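PDB 2PQQ: putative transcriptional regulator from Streptomyces coelicolor A3, which probably binds cAMP through its N-terminal cyclic nucleotide-binding domain, the part present here, and in its full length probably binds DNA to regulate transcription. Local coordinates for residues A26-V31 / D47-V52; G36-H41 / T94-T99; V51-K56 / K102-G107; V57-T62 / A72-S77. All coordinates share one frame; numbering follows the deposited sequence.

How the contacts relate
Contacts 1 and 3 both use strand 45-54 and belong to one curled antiparallel sheet: contact 3 is its direct pairing with strand 101-107, while contact 1 joins the two strands that flank 101-107 through side chains alone. Contacts 2 and 4 lie in a second, four-stranded sheet, on whose inner strands, 94-97 and 57-62, they hold the strands outermost within this chain. Only contacts 2 to 4 carry cross-strand backbone ladders. None is wholly core or wholly surface: each has buried residues, but only contact 2 also has exposed touching residues, G36 and H41. Y50 and V52 of strand 45-54 pack against the second sheet.

Contact 1 of 4, residues A26-V31 / D47-V52; sequences ASMSEV and DRLYVV
CE of M28, a residue present as selenomethionine, rests against two apolar branches of strand 48-52. It lies 3.9 Å from CD2 of L49 and 4.1 Å from CG2 of V51. A bend at chi3 (110°) swings CE out of the extended line that runs through CG and SE, and the long, pliable chain meets V51 at about a right angle. On the other face V31 brings up CG2, the branch anti to its own carbonyl carbon. This methyl stands at the edge of the Y50 ring, close to the ring plane, with CE1 4.3 Å away. The same CG2 meets R48 tip to tip, 4.0 Å from NH1. The one polar link is a weak hydrogen bond from R48 NH2 to S29 OG, 3.3 Å long and bent to 123° at the hydrogen.

Strands 29-31 and 48-52 are not paired directly: their axes stay 9.2 Å apart and are inclined at 64°. Strand 101-107 runs between them in the curled antiparallel sheet of the cyclic nucleotide-binding domain, bonding through A105 to S29 and through L103 to V31, while L106 bonds to L49. Small A105 suits this middle position, for R48 and Y50 both pack on it as they reach toward the far strand. Y50 also packs on L39 and F40, R48 O accepts a hydrogen bond from R91, and the M28 side chain, just beyond helix 18-27, is backed by L7 and L104.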
loop_
_atom_site.group_PDB
_atom_site.type_symbol
_atom_site.label_atom_id
_atom_site.label_comp_id
_atom_site.label_asym_id
_atom_site.label_seq_id
_atom_site.Cartn_x
_atom_site.Cartn_y
_atom_site.Cartn_z
ATOM N N ALA A 26 -24.675 -18.973 -15.410
ATOM C CA ALA A 26 -25.482 -20.161 -15.080
ATOM C C ALA A 26 -25.159 -20.670 -13.667
ATOM O O ALA A 26 -26.017 -21.235 -12.987
ATOM C CB ALA A 26 -25.251 -21.261 -16.092
ATOM N N SER A 27 -23.919 -20.444 -13.241
ATOM C CA SER A 27 -23.448 -20.916 -11.922
ATOM C C SER A 27 -23.947 -20.086 -10.765
ATOM O O SER A 27 -23.941 -20.549 -9.624
ATOM C CB SER A 27 -21.931 -20.947 -11.904
ATOM O OG SER A 27 -21.498 -21.996 -12.740
HETATM N N MSE A 28 -24.405 -18.864 -11.056
HETATM C CA MSE A 28 -24.762 -17.917 -9.999
HETATM C C MSE A 28 -26.206 -18.062 -9.518
HETATM O O MSE A 28 -27.064 -18.596 -10.229
HETATM C CB MSE A 28 -24.493 -16.471 -10.443
HETATM C CG MSE A 28 -23.004 -16.191 -10.655
HETATM SE SE MSE A 28 -22.667 -14.458 -11.493
HETATM C CE MSE A 28 -21.894 -13.587 -9.916
ATOM N N SER A 29 -26.456 -17.595 -8.298
ATOM C CA SER A 29 -27.816 -17.548 -7.776
ATOM C C SER A 29 -28.328 -16.124 -7.592
ATOM O O SER A 29 -27.550 -15.196 -7.296
ATOM C CB SER A 29 -27.953 -18.383 -6.500
ATOM O OG SER A 29 -26.756 -18.366 -5.754
ATOM N N GLU A 30 -29.628 -15.951 -7.825
ATOM C CA GLU A 30 -30.295 -14.663 -7.711
ATOM C C GLU A 30 -30.597 -14.401 -6.242
ATOM O O GLU A 30 -31.025 -15.299 -5.528
ATOM C CB GLU A 30 -31.621 -14.687 -8.477
ATOM C CG GLU A 30 -31.616 -13.947 -9.803
ATOM C CD GLU A 30 -31.887 -12.460 -9.614
ATOM O OE1 GLU A 30 -30.938 -11.730 -9.222
ATOM O OE2 GLU A 30 -33.050 -12.031 -9.857
ATOM N N VAL A 31 -30.335 -13.178 -5.798
ATOM C CA VAL A 31 -30.697 -12.728 -4.457
ATOM C C VAL A 31 -31.494 -11.409 -4.628
ATOM O O VAL A 31 -31.143 -10.584 -5.465
ATOM C CB VAL A 31 -29.419 -12.535 -3.565
ATOM C CG1 VAL A 31 -29.781 -11.995 -2.205
ATOM C CG2 VAL A 31 -28.654 -13.853 -3.405
ATOM N N ASP A 47 -18.397 -16.456 2.180
ATOM C CA ASP A 47 -17.753 -17.323 1.175
ATOM C C ASP A 47 -18.389 -17.120 -0.189
ATOM O O ASP A 47 -18.319 -18.003 -1.048
ATOM C CB ASP A 47 -17.763 -18.820 1.607
ATOM C CG ASP A 47 -19.128 -19.517 1.391
ATOM O OD1 ASP A 47 -20.188 -18.867 1.550
ATOM O OD2 ASP A 47 -19.136 -20.735 1.052
ATOM N N ARG A 48 -19.003 -15.946 -0.372
ATOM C CA ARG A 48 -19.706 -15.590 -1.602
ATOM C C ARG A 48 -19.258 -14.238 -2.083
ATOM O O ARG A 48 -19.057 -13.334 -1.280
ATOM C CB ARG A 48 -21.221 -15.449 -1.358
ATOM C CG ARG A 48 -21.995 -16.700 -1.204
ATOM C CD ARG A 48 -23.427 -16.337 -0.858
ATOM N NE ARG A 48 -24.391 -17.038 -1.710
ATOM C CZ ARG A 48 -25.709 -16.809 -1.712
ATOM N NH1 ARG A 48 -26.242 -15.889 -0.907
ATOM N NH2 ARG A 48 -26.498 -17.493 -2.531
ATOM N N LEU A 49 -19.173 -14.100 -3.376
ATOM C CA LEU A 49 -19.048 -12.864 -4.089
ATOM C C LEU A 49 -20.402 -12.480 -4.631
ATOM O O LEU A 49 -21.154 -13.339 -4.937
ATOM C CB LEU A 49 -18.108 -13.134 -5.233
ATOM C CG LEU A 49 -18.018 -12.370 -6.517
ATOM C CD1 LEU A 49 -16.741 -12.705 -7.167
ATOM C CD2 LEU A 49 -19.132 -12.664 -7.393
ATOM N N TYR A 50 -20.704 -11.195 -4.717
ATOM C CA TYR A 50 -21.964 -10.742 -5.315
ATOM C C TYR A 50 -21.647 -9.728 -6.401
ATOM O O TYR A 50 -20.664 -8.991 -6.299
ATOM C CB TYR A 50 -22.890 -10.069 -4.282
ATOM C CG TYR A 50 -23.284 -10.899 -3.077
ATOM C CD1 TYR A 50 -24.506 -11.583 -3.037
ATOM C CD2 TYR A 50 -22.444 -10.976 -1.957
ATOM C CE1 TYR A 50 -24.855 -12.379 -1.909
ATOM C CE2 TYR A 50 -22.796 -11.741 -0.824
ATOM C CZ TYR A 50 -23.986 -12.445 -0.817
ATOM O OH TYR A 50 -24.331 -13.157 0.325
ATOM N N VAL A 51 -22.475 -9.635 -7.410
ATOM C CA VAL A 51 -22.454 -8.534 -8.347
ATOM C C VAL A 51 -23.812 -7.911 -8.216
ATOM O O VAL A 51 -24.781 -8.584 -8.320
ATOM C CB VAL A 51 -22.230 -9.029 -9.780
ATOM C CG1 VAL A 51 -22.415 -7.944 -10.749
ATOM C CG2 VAL A 51 -20.865 -9.639 -9.936
ATOM N N VAL A 52 -23.861 -6.648 -7.840
ATOM C CA VAL A 52 -25.152 -5.972 -7.736
ATOM C C VAL A 52 -25.681 -5.756 -9.160
ATOM O O VAL A 52 -24.967 -5.204 -10.009
ATOM C CB VAL A 52 -25.036 -4.584 -7.002
ATOM C CG1 VAL A 52 -26.340 -3.805 -7.097
ATOM C CG2 VAL A 52 -24.664 -4.775 -5.562
#

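Contact 2 of 4, residues G36-H41 / T94-T99; sequences GDTLFH and TGTALT
With chi1 at -63°, T94 sets OG1 anti to its carbonyl carbon, 3.6 Å from CA of H41, and CG2 anti to its backbone N, 3.4 Å from O of F40. F40 turns CG between its own N and carbonyl carbon (chi1 50°), and the ring lies obliquely by G95, its CE2 4.1 Å from G95 N. Glycine at 95 lets L39 and F40 come in close against the strand.

The rest is main chain. A97 N donates its hydrogen to D37 O over 2.8 Å, nearly along the C=O axis, and A97 O takes the N-H of G36, whose positive phi is one that glycine adopts readily. L39 N bonds to G95 O at 2.7 Å, though bent to 143°. Between these bonds T38 faces T96 as a non-hydrogen-bonded antiparallel pair, and beta-branched threonines suit such extended backbone. The chain turns a corner at L39 in strand 38-40, outermost in its sheet within this chain, and the side chains of L39 and F40 pack on Y50 and I80.

The polar ends of the side chains look to other partners: D37 OD2 to A34 N, T94 OG1 to E42 N and T96 OG1 to H60 NE2. Backbone bonding therefore fixes how the edge strand is attached, while the side-chain polar groups anchor the surrounding turns and the neighbouring strand.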
loop_
_atom_site.group_PDB
_atom_site.type_symbol
_atom_site.label_atom_id
_atom_site.label_comp_id
_atom_site.label_asym_id
_atom_site.label_seq_id
_atom_site.Cartn_x
_atom_site.Cartn_y
_atom_site.Cartn_z
ATOM N N GLY A 36 -33.684 -1.820 3.553
ATOM C CA GLY A 36 -33.432 -2.071 4.959
ATOM C C GLY A 36 -33.094 -3.525 5.278
ATOM O O GLY A 36 -32.772 -3.850 6.423
ATOM N N ASP A 37 -33.195 -4.410 4.286
ATOM C CA ASP A 37 -32.696 -5.785 4.430
ATOM C C ASP A 37 -31.188 -5.749 4.573
ATOM O O ASP A 37 -30.539 -4.892 3.974
ATOM C CB ASP A 37 -33.045 -6.636 3.207
ATOM C CG ASP A 37 -34.441 -7.258 3.289
ATOM O OD1 ASP A 37 -35.170 -6.996 4.259
ATOM O OD2 ASP A 37 -34.797 -8.027 2.366
ATOM N N THR A 38 -30.629 -6.665 5.362
ATOM C CA THR A 38 -29.187 -6.785 5.433
ATOM C C THR A 38 -28.734 -7.951 4.564
ATOM O O THR A 38 -29.276 -9.057 4.658
ATOM C CB THR A 38 -28.639 -6.943 6.881
ATOM O OG1 THR A 38 -28.658 -8.325 7.255
ATOM C CG2 THR A 38 -29.431 -6.130 7.886
ATOM N N LEU A 39 -27.758 -7.685 3.694
ATOM C CA LEU A 39 -27.136 -8.729 2.870
ATOM C C LEU A 39 -26.316 -9.713 3.715
ATOM O O LEU A 39 -26.385 -10.952 3.548
ATOM C CB LEU A 39 -26.222 -8.084 1.817
ATOM C CG LEU A 39 -25.554 -8.993 0.791
ATOM C CD1 LEU A 39 -26.614 -9.740 -0.010
ATOM C CD2 LEU A 39 -24.671 -8.176 -0.137
ATOM N N PHE A 40 -25.461 -9.156 4.550
ATOM C CA PHE A 40 -24.764 -9.936 5.548
ATOM C C PHE A 40 -24.364 -9.012 6.674
ATOM O O PHE A 40 -24.380 -7.795 6.514
ATOM C CB PHE A 40 -23.538 -10.698 4.965
ATOM C CG PHE A 40 -22.599 -9.828 4.132
ATOM C CD1 PHE A 40 -22.545 -9.972 2.747
ATOM C CD2 PHE A 40 -21.780 -8.873 4.737
ATOM C CE1 PHE A 40 -21.668 -9.193 1.977
ATOM C CE2 PHE A 40 -20.920 -8.090 3.986
ATOM C CZ PHE A 40 -20.873 -8.230 2.600
ATOM N N HIS A 41 -24.035 -9.591 7.824
ATOM C CA HIS A 41 -23.615 -8.814 8.981
ATOM C C HIS A 41 -22.120 -8.892 9.136
ATOM O O HIS A 41 -21.543 -9.949 8.922
ATOM C CB HIS A 41 -24.253 -9.370 10.256
ATOM C CG HIS A 41 -25.705 -9.038 10.397
ATOM N ND1 HIS A 41 -26.708 -9.885 9.978
ATOM C CD2 HIS A 41 -26.323 -7.938 10.888
ATOM C CE1 HIS A 41 -27.882 -9.337 10.231
ATOM N NE2 HIS A 41 -27.676 -8.148 10.774
ATOM N N THR A 94 -20.980 -4.803 7.331
ATOM C CA THR A 94 -22.397 -5.098 7.149
ATOM C C THR A 94 -22.872 -4.439 5.851
ATOM O O THR A 94 -22.502 -3.318 5.553
ATOM C CB THR A 94 -23.230 -4.596 8.356
ATOM O OG1 THR A 94 -22.808 -5.305 9.525
ATOM C CG2 THR A 94 -24.730 -4.846 8.142
ATOM N N GLY A 95 -23.658 -5.167 5.067
ATOM C CA GLY A 95 -24.200 -4.645 3.838
ATOM C C GLY A 95 -25.682 -4.495 4.051
ATOM O O GLY A 95 -26.356 -5.455 4.399
ATOM N N THR A 96 -26.166 -3.271 3.876
ATOM C CA THR A 96 -27.565 -2.937 4.085
ATOM C C THR A 96 -28.175 -2.364 2.796
ATOM O O THR A 96 -27.632 -1.459 2.194
ATOM C CB THR A 96 -27.702 -1.960 5.257
ATOM O OG1 THR A 96 -27.181 -2.592 6.433
ATOM C CG2 THR A 96 -29.158 -1.561 5.502
ATOM N N ALA A 97 -29.289 -2.939 2.374
ATOM C CA ALA A 97 -29.980 -2.509 1.174
ATOM C C ALA A 97 -30.557 -1.112 1.419
ATOM O O ALA A 97 -31.280 -0.880 2.398
ATOM C CB ALA A 97 -31.096 -3.500 0.810
ATOM N N LEU A 98 -30.216 -0.171 0.555
ATOM C CA LEU A 98 -30.804 1.175 0.648
ATOM C C LEU A 98 -32.065 1.300 -0.172
ATOM O O LEU A 98 -32.853 2.262 -0.005
ATOM C CB LEU A 98 -29.811 2.227 0.177
ATOM C CG LEU A 98 -28.567 2.310 1.031
ATOM C CD1 LEU A 98 -27.478 3.080 0.262
ATOM C CD2 LEU A 98 -28.898 2.953 2.389
ATOM N N THR A 99 -32.244 0.343 -1.078
ATOM C CA THR A 99 -33.381 0.317 -1.991
ATOM C C THR A 99 -33.777 -1.142 -2.179
ATOM O O THR A 99 -33.243 -2.035 -1.509
ATOM C CB THR A 99 -32.990 0.874 -3.386
ATOM O OG1 THR A 99 -31.910 0.095 -3.910
ATOM C CG2 THR A 99 -32.536 2.311 -3.304
#

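Contact 3 of 4, residues V51-K56 / K102-G107; sequences VVTEGK and KLLALG
A classic beta bulge interrupts the antiparallel pairing of strands 45-54 and 101-107, with T53 and E54 both set opposite K102. K102 O is gripped by two backbone N-H groups that approach from the same face of its carbonyl plane, T53 N at 2.9 Å and E54 N at 3.3 Å. T53 OG1 adds a weak hydrogen bond to this oxygen, since chi1 (67°) tucks the hydroxyl between the residue's own N and carbonyl carbon. K102 N returns a bond to E54 O at 3.0 Å and closes the bulge.

Before it the ladder is regular: V51 and L104 exchange two bonds, each donor in the plane of the carbonyl it meets. Next comes the non-hydrogen-bonded pair V52 and L103; V52 CG2 and L103 CD2 meet 3.9 Å apart on the face turned toward Y50 and L33. T53 CG2 instead rests 4.0 Å from L104 CD1, so threonine uses both branches.

The E54 and K102 side chains lie side by side and point the same way. Their contact is chiefly along the lysine methylenes, with OE2 of E54 3.5 Å from CE of K102. The charged ends do not touch, NZ of K102 being 4.8 Å from that OE2, yet the amino group may ease the closeness of E54 to E100. The extra residue shifts the register by one just before G55, whose positive phi suits glycine. Two residues facing one, at backbone angles near those of T53 and E54, are the signature of the classic bulge, here in the curled beta structure of a cyclic nucleotide-binding domain.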
loop_
_atom_site.group_PDB
_atom_site.type_symbol
_atom_site.label_atom_id
_atom_site.label_comp_id
_atom_site.label_asym_id
_atom_site.label_seq_id
_atom_site.Cartn_x
_atom_site.Cartn_y
_atom_site.Cartn_z
ATOM N N VAL A 51 -22.475 -9.635 -7.410
ATOM C CA VAL A 51 -22.454 -8.534 -8.347
ATOM C C VAL A 51 -23.812 -7.911 -8.216
ATOM O O VAL A 51 -24.781 -8.584 -8.320
ATOM C CB VAL A 51 -22.230 -9.029 -9.780
ATOM C CG1 VAL A 51 -22.415 -7.944 -10.749
ATOM C CG2 VAL A 51 -20.865 -9.639 -9.936
ATOM N N VAL A 52 -23.861 -6.648 -7.840
ATOM C CA VAL A 52 -25.152 -5.972 -7.736
ATOM C C VAL A 52 -25.681 -5.756 -9.160
ATOM O O VAL A 52 -24.967 -5.204 -10.009
ATOM C CB VAL A 52 -25.036 -4.584 -7.002
ATOM C CG1 VAL A 52 -26.340 -3.805 -7.097
ATOM C CG2 VAL A 52 -24.664 -4.775 -5.562
ATOM N N THR A 53 -26.929 -6.140 -9.424
ATOM C CA THR A 53 -27.504 -5.879 -10.750
ATOM C C THR A 53 -28.547 -4.736 -10.769
ATOM O O THR A 53 -28.846 -4.172 -11.830
ATOM C CB THR A 53 -28.052 -7.164 -11.405
ATOM O OG1 THR A 53 -29.181 -7.630 -10.669
ATOM C CG2 THR A 53 -26.980 -8.272 -11.395
ATOM N N GLU A 54 -29.091 -4.403 -9.606
ATOM C CA GLU A 54 -29.928 -3.200 -9.455
ATOM C C GLU A 54 -30.052 -2.821 -7.990
ATOM O O GLU A 54 -29.970 -3.685 -7.103
ATOM C CB GLU A 54 -31.321 -3.367 -10.083
ATOM C CG GLU A 54 -32.167 -4.513 -9.549
ATOM C CD GLU A 54 -33.485 -4.675 -10.322
ATOM O OE1 GLU A 54 -33.453 -5.055 -11.522
ATOM O OE2 GLU A 54 -34.557 -4.433 -9.725
ATOM N N GLY A 55 -30.234 -1.528 -7.753
ATOM C CA GLY A 55 -30.346 -0.986 -6.408
ATOM C C GLY A 55 -28.986 -0.631 -5.843
ATOM O O GLY A 55 -27.965 -0.746 -6.523
ATOM N N LYS A 56 -28.985 -0.201 -4.585
ATOM C CA LYS A 56 -27.777 0.212 -3.890
ATOM C C LYS A 56 -27.660 -0.503 -2.552
ATOM O O LYS A 56 -28.639 -0.599 -1.803
ATOM C CB LYS A 56 -27.817 1.728 -3.658
ATOM C CG LYS A 56 -27.877 2.521 -4.959
ATOM C CD LYS A 56 -28.013 4.028 -4.736
ATOM C CE LYS A 56 -27.899 4.749 -6.070
ATOM N NZ LYS A 56 -27.007 3.977 -7.008
ATOM N N LYS A 102 -31.264 -6.257 -6.312
ATOM C CA LYS A 102 -31.065 -7.596 -6.850
ATOM C C LYS A 102 -29.576 -7.788 -7.072
ATOM O O LYS A 102 -28.857 -6.836 -7.443
ATOM C CB LYS A 102 -31.840 -7.788 -8.152
ATOM C CG LYS A 102 -33.347 -7.887 -7.966
ATOM C CD LYS A 102 -34.076 -8.052 -9.303
ATOM C CE LYS A 102 -35.562 -7.724 -9.198
ATOM N NZ LYS A 102 -36.301 -8.640 -8.259
ATOM N N LEU A 103 -29.118 -9.009 -6.794
ATOM C CA LEU A 103 -27.713 -9.381 -6.910
ATOM C C LEU A 103 -27.593 -10.784 -7.508
ATOM O O LEU A 103 -28.531 -11.583 -7.430
ATOM C CB LEU A 103 -27.014 -9.403 -5.538
ATOM C CG LEU A 103 -27.260 -8.318 -4.481
ATOM C CD1 LEU A 103 -28.249 -8.825 -3.468
ATOM C CD2 LEU A 103 -25.968 -7.974 -3.793
ATOM N N LEU A 104 -26.430 -11.069 -8.082
ATOM C CA LEU A 104 -26.087 -12.432 -8.475
ATOM C C LEU A 104 -24.942 -12.866 -7.571
ATOM O O LEU A 104 -23.997 -12.110 -7.399
ATOM C CB LEU A 104 -25.646 -12.446 -9.936
ATOM C CG LEU A 104 -26.820 -12.268 -10.908
ATOM C CD1 LEU A 104 -26.313 -12.099 -12.348
ATOM C CD2 LEU A 104 -27.794 -13.441 -10.794
ATOM N N ALA A 105 -25.023 -14.055 -7.001
ATOM C CA ALA A 105 -24.016 -14.509 -6.037
ATOM C C ALA A 105 -23.256 -15.716 -6.556
ATOM O O ALA A 105 -23.851 -16.615 -7.155
ATOM C CB ALA A 105 -24.701 -14.860 -4.720
ATOM N N LEU A 106 -21.948 -15.762 -6.326
ATOM C CA LEU A 106 -21.181 -16.989 -6.614
ATOM C C LEU A 106 -20.479 -17.416 -5.329
ATOM O O LEU A 106 -19.761 -16.619 -4.740
ATOM C CB LEU A 106 -20.171 -16.750 -7.754
ATOM C CG LEU A 106 -19.407 -17.974 -8.320
ATOM C CD1 LEU A 106 -20.313 -18.936 -9.135
ATOM C CD2 LEU A 106 -18.172 -17.567 -9.136
ATOM N N GLY A 107 -20.696 -18.660 -4.894
ATOM C CA GLY A 107 -20.087 -19.174 -3.669
ATOM C C GLY A 107 -18.794 -19.924 -3.946
ATOM O O GLY A 107 -18.597 -20.487 -5.035
#

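Contact 4 of 4, residues V57-T62 / A72-S77; sequences VKLHRT and AVVGPS
V57 O receives the N-H of V74 in the shortest bond between strands 57-62 and 72-74, 2.7 Å and nearly straight at 171°. The CA of V73 also comes within 3.5 Å of that oxygen, a weaker C-H...O contact to the same acceptor. V57 N bonds back to V74 O, completing a hydrogen-bonded antiparallel pair. Two residues on, L59 N reaches A72 O over 2.8 Å, whereas the return bond from A72 N to L59 O is weak at 3.3 Å, so the ladder slackens there.

V57, L59, A72 and V74 share one face. L59 extends its chain (chi2 171°) to put CD1 4.0 Å from CG2 of V74, the valine branch anti to its own carbonyl carbon, and 4.4 Å from the CB of A72. Valines favour extended backbone, and the small alanine fits beside the leucine. The opposite face carries K58 and V73; the lysine's CG passes 3.9 Å from A72 O before the chain leads away from strand 72-74.

The two strands form a beta hairpin whose second strand is, within this chain, outermost in the four-stranded sheet. Strand 57-62 bonds on its other side to strand 94-97, through K58 with T96 and H60 with T94. I80 lies against V57, L59 and V74 from strand 79-80, and L59 also packs on D147 of the second subunit. Beyond V74 the chain continues through G75 and P76, and the backbone of S77 hydrogen-bonds to V52 of strand 45-54.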
loop_
_atom_site.group_PDB
_atom_site.type_symbol
_atom_site.label_atom_id
_atom_site.label_comp_id
_atom_site.label_asym_id
_atom_site.label_seq_id
_atom_site.Cartn_x
_atom_site.Cartn_y
_atom_site.Cartn_z
ATOM N N VAL A 57 -26.451 -0.986 -2.270
ATOM C CA VAL A 57 -26.087 -1.578 -0.997
ATOM C C VAL A 57 -25.031 -0.696 -0.309
ATOM O O VAL A 57 -23.953 -0.462 -0.857
ATOM C CB VAL A 57 -25.505 -3.005 -1.183
ATOM C CG1 VAL A 57 -25.098 -3.588 0.139
ATOM C CG2 VAL A 57 -26.523 -3.914 -1.862
ATOM N N LYS A 58 -25.345 -0.212 0.893
ATOM C CA LYS A 58 -24.370 0.511 1.704
ATOM C C LYS A 58 -23.569 -0.480 2.550
ATOM O O LYS A 58 -24.151 -1.288 3.264
ATOM C CB LYS A 58 -25.074 1.519 2.625
ATOM C CG LYS A 58 -24.151 2.234 3.587
ATOM C CD LYS A 58 -24.950 2.779 4.756
ATOM C CE LYS A 58 -24.054 3.036 5.944
ATOM N NZ LYS A 58 -23.661 4.458 6.113
ATOM N N LEU A 59 -22.247 -0.421 2.455
ATOM C CA LEU A 59 -21.390 -1.214 3.327
ATOM C C LEU A 59 -20.960 -0.359 4.526
ATOM O O LEU A 59 -20.618 0.811 4.347
ATOM C CB LEU A 59 -20.177 -1.757 2.560
ATOM C CG LEU A 59 -20.412 -2.827 1.483
ATOM C CD1 LEU A 59 -19.148 -3.064 0.695
ATOM C CD2 LEU A 59 -20.871 -4.123 2.116
ATOM N N HIS A 60 -21.048 -0.918 5.740
ATOM C CA HIS A 60 -20.674 -0.187 6.975
ATOM C C HIS A 60 -20.072 -1.088 8.075
ATOM O O HIS A 60 -20.306 -2.301 8.109
ATOM C CB HIS A 60 -21.842 0.653 7.523
ATOM C CG HIS A 60 -23.118 -0.112 7.675
ATOM N ND1 HIS A 60 -23.506 -0.690 8.865
ATOM C CD2 HIS A 60 -24.081 -0.425 6.774
ATOM C CE1 HIS A 60 -24.659 -1.309 8.697
ATOM N NE2 HIS A 60 -25.023 -1.177 7.434
ATOM N N ARG A 61 -19.324 -0.460 8.986
ATOM C CA ARG A 61 -18.521 -1.148 9.995
ATOM C C ARG A 61 -18.708 -0.452 11.353
ATOM O O ARG A 61 -18.865 0.775 11.416
ATOM C CB ARG A 61 -17.053 -1.137 9.549
ATOM C CG ARG A 61 -16.071 -1.914 10.423
ATOM C CD ARG A 61 -14.705 -2.047 9.729
ATOM N NE ARG A 61 -14.803 -2.752 8.449
ATOM C CZ ARG A 61 -14.014 -2.538 7.396
ATOM N NH1 ARG A 61 -13.053 -1.626 7.449
ATOM N NH2 ARG A 61 -14.202 -3.228 6.277
ATOM N N THR A 62 -18.717 -1.234 12.432
ATOM C CA THR A 62 -19.033 -0.701 13.748
ATOM C C THR A 62 -17.836 0.030 14.344
ATOM O O THR A 62 -16.760 -0.550 14.497
ATOM C CB THR A 62 -19.517 -1.799 14.715
ATOM O OG1 THR A 62 -20.542 -2.575 14.083
ATOM C CG2 THR A 62 -20.066 -1.181 16.018
ATOM N N ALA A 72 -18.803 2.163 1.929
ATOM C CA ALA A 72 -19.021 2.268 0.483
ATOM C C ALA A 72 -20.512 2.235 0.170
ATOM O O ALA A 72 -21.314 1.789 0.994
ATOM C CB ALA A 72 -18.297 1.129 -0.255
ATOM N N VAL A 73 -20.884 2.720 -1.009
ATOM C CA VAL A 73 -22.226 2.486 -1.556
ATOM C C VAL A 73 -22.054 1.779 -2.897
ATOM O O VAL A 73 -21.452 2.319 -3.831
ATOM C CB VAL A 73 -23.071 3.781 -1.718
ATOM C CG1 VAL A 73 -24.381 3.480 -2.451
ATOM C CG2 VAL A 73 -23.373 4.407 -0.364
ATOM N N VAL A 74 -22.580 0.565 -2.986
ATOM C CA VAL A 74 -22.325 -0.291 -4.132
ATOM C C VAL A 74 -23.568 -0.384 -4.997
ATOM O O VAL A 74 -24.640 -0.741 -4.511
ATOM C CB VAL A 74 -21.870 -1.709 -3.685
ATOM C CG1 VAL A 74 -21.602 -2.608 -4.898
ATOM C CG2 VAL A 74 -20.650 -1.636 -2.775
ATOM N N GLY A 75 -23.426 -0.057 -6.281
ATOM C CA GLY A 75 -24.553 -0.091 -7.208
ATOM C C GLY A 75 -24.376 -1.046 -8.374
ATOM O O GLY A 75 -23.466 -1.877 -8.370
ATOM N N PRO A 76 -25.227 -0.911 -9.406
ATOM C CA PRO A 76 -25.248 -1.901 -10.481
ATOM C C PRO A 76 -23.864 -2.138 -11.102
ATOM O O PRO A 76 -23.133 -1.184 -11.374
ATOM C CB PRO A 76 -26.234 -1.305 -11.488
ATOM C CG PRO A 76 -27.122 -0.428 -10.656
ATOM C CD PRO A 76 -26.187 0.183 -9.659
ATOM N N SER A 77 -23.518 -3.416 -11.261
ATOM C CA SER A 77 -22.279 -3.885 -11.908
ATOM C C SER A 77 -21.047 -3.896 -11.004
ATOM O O SER A 77 -19.964 -4.240 -11.457
ATOM C CB SER A 77 -21.995 -3.111 -13.220
ATOM O OG SER A 77 -21.041 -2.084 -13.003
#